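PDB 3LHN: lipoprotein, which is of unknown function but, as an NlpE-family lipoprotein with a calycin-like barrel, may bind a lipid or another small hydrophobic ligand. Local coordinates for residues Y94-E98 / N99-M103. Residues are numbered along the deposited sequence; the frame is centred on the assembly and turned at random. Where two conformers were deposited one is given.
Sequences YLVGE and NQLLM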
loop_
_atom_site.group_PDB
_atom_site.type_symbol
_atom_site.label_atom_id
_atom_site.label_comp_id
_atom_site.label_asym_id
_atom_site.label_seq_id
_atom_site.Cartn_x
_atom_site.Cartn_y
_atom_site.Cartn_z
ATOM N N TYR A 94 -4.613 10.440 11.626
ATOM C CA TYR A 94 -5.876 11.093 11.865
ATOM C C TYR A 94 -5.728 12.333 12.719
ATOM O O TYR A 94 -4.924 12.374 13.651
ATOM C CB TYR A 94 -6.868 10.185 12.613
ATOM C CG TYR A 94 -7.371 9.001 11.832
ATOM C CD1 TYR A 94 -6.668 7.835 11.783
ATOM C CD2 TYR A 94 -8.603 9.070 11.190
ATOM C CE1 TYR A 94 -7.130 6.733 11.029
ATOM C CE2 TYR A 94 -9.099 8.007 10.481
ATOM C CZ TYR A 94 -8.367 6.862 10.412
ATOM O OH TYR A 94 -8.914 5.822 9.692
ATOM N N LEU A 95 -6.542 13.325 12.424
ATOM C CA LEU A 95 -6.659 14.534 13.243
ATOM C C LEU A 95 -7.769 14.234 14.235
ATOM O O LEU A 95 -8.902 13.938 13.858
ATOM C CB LEU A 95 -7.017 15.757 12.403
ATOM C CG LEU A 95 -7.260 17.058 13.145
ATOM C CD1 LEU A 95 -5.998 17.619 13.729
ATOM C CD2 LEU A 95 -7.844 18.036 12.114
ATOM N N VAL A 96 -7.462 14.353 15.531
ATOM C CA VAL A 96 -8.451 14.014 16.565
ATOM C C VAL A 96 -9.238 15.282 16.869
ATOM O O VAL A 96 -8.649 16.300 17.257
ATOM C CB VAL A 96 -7.740 13.501 17.827
ATOM C CG1 VAL A 96 -8.754 13.094 18.925
ATOM C CG2 VAL A 96 -6.812 12.316 17.501
ATOM N N GLY A 97 -10.553 15.226 16.705
ATOM C CA GLY A 97 -11.371 16.377 16.859
ATOM C C GLY A 97 -12.565 16.117 17.764
ATOM O O GLY A 97 -12.730 15.053 18.331
ATOM N N GLU A 98 -13.438 17.105 17.885
ATOM C CA GLU A 98 -14.643 16.957 18.709
ATOM C C GLU A 98 -15.604 15.939 18.091
ATOM O O GLU A 98 -16.182 16.164 16.990
ATOM C CB GLU A 98 -15.343 18.312 18.913
ATOM C CG GLU A 98 -14.454 19.227 19.746
ATOM C CD GLU A 98 -15.132 20.421 20.349
ATOM O OE1 GLU A 98 -16.346 20.306 20.684
ATOM O OE2 GLU A 98 -14.381 21.405 20.624
ATOM N N ASN A 99 -15.804 14.839 18.820
ATOM C CA ASN A 99 -16.669 13.742 18.398
ATOM C C ASN A 99 -16.311 13.142 17.034
ATOM O O ASN A 99 -17.185 12.600 16.364
ATOM C CB ASN A 99 -18.114 14.182 18.399
ATOM C CG ASN A 99 -18.586 14.542 19.799
ATOM O OD1 ASN A 99 -18.197 13.889 20.775
ATOM N ND2 ASN A 99 -19.445 15.577 19.887
ATOM N N GLN A 100 -15.065 13.270 16.612
ATOM C CA GLN A 100 -14.660 12.705 15.315
ATOM C C GLN A 100 -13.172 12.554 15.181
ATOM O O GLN A 100 -12.365 13.151 15.934
ATOM C CB GLN A 100 -15.157 13.642 14.206
ATOM C CG GLN A 100 -14.448 14.984 14.153
ATOM C CD GLN A 100 -14.760 15.784 12.906
ATOM O OE1 GLN A 100 -15.915 15.999 12.589
ATOM N NE2 GLN A 100 -13.735 16.149 12.161
ATOM N N LEU A 101 -12.831 11.697 14.233
ATOM C CA LEU A 101 -11.466 11.600 13.705
ATOM C C LEU A 101 -11.509 11.950 12.225
ATOM O O LEU A 101 -12.486 11.617 11.526
ATOM C CB LEU A 101 -10.897 10.206 13.867
ATOM C CG LEU A 101 -10.858 9.582 15.239
ATOM C CD1 LEU A 101 -10.357 8.132 15.153
ATOM C CD2 LEU A 101 -10.006 10.437 16.172
ATOM N N LEU A 102 -10.531 12.678 11.750
ATOM C CA LEU A 102 -10.456 13.009 10.330
ATOM C C LEU A 102 -9.218 12.381 9.773
ATOM O O LEU A 102 -8.121 12.708 10.178
ATOM C CB LEU A 102 -10.426 14.532 10.144
ATOM C CG LEU A 102 -10.255 15.090 8.720
ATOM C CD1 LEU A 102 -11.505 14.768 7.917
ATOM C CD2 LEU A 102 -10.035 16.564 8.767
HETATM N N MSE A 103 -9.361 11.478 8.789
HETATM C CA MSE A 103 -8.170 10.853 8.230
HETATM C C MSE A 103 -7.416 11.901 7.420
HETATM O O MSE A 103 -8.012 12.615 6.614
HETATM C CB MSE A 103 -8.507 9.662 7.321
HETATM C CG MSE A 103 -7.293 9.072 6.688
HETATM SE SE MSE A 103 -7.716 7.649 5.438
HETATM C CE MSE A 103 -7.592 6.331 6.752
HETATM O O HOH W 1 -11.051 15.946 13.399
#
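With CG anti to its carbonyl carbon (chi1 -68°), Y94 lays its ring obliquely against the backbone of M103, a selenomethionine whose chain runs out with CG anti to its own N and, in the conformer described, sets CG above one ring face toward the rim. The ring meets L101 obliquely through CD2, 3.7 Å from L101 CB, and CE2 lies 3.6 Å from M103 CB. V96 and L101 extend this face side by side, V96 CG2 3.9 Å from L101 CD2. Replacing Y94 by alanine is likely to leave a gap beside L101 CB and M103 CB, where the ring now packs.

The backbones form a two-residue antiparallel hairpin closed by a type II turn from G97 to Q100, with N99 in a left-handed conformation. L95 and L102 are a hydrogen-bonded pair, L95 N to L102 O at 2.8 Å and nearly straight (167°) with a matching return bond; G97 N also donates to Q100 O, whereas the Q100 N to G97 O bond is weak. On the face carrying L95, Q100 and L102, one water donates to L95 O and accepts from Q100 NE2, tying this side chain to the opposite strand.

The hairpin joins neighbouring staves of the closed antiparallel barrel: strand 85-88 flanks 93-97, strand 120-123 flanks 100-103, and Y94 and L101 reach L49 of strand 44-51 through the interior.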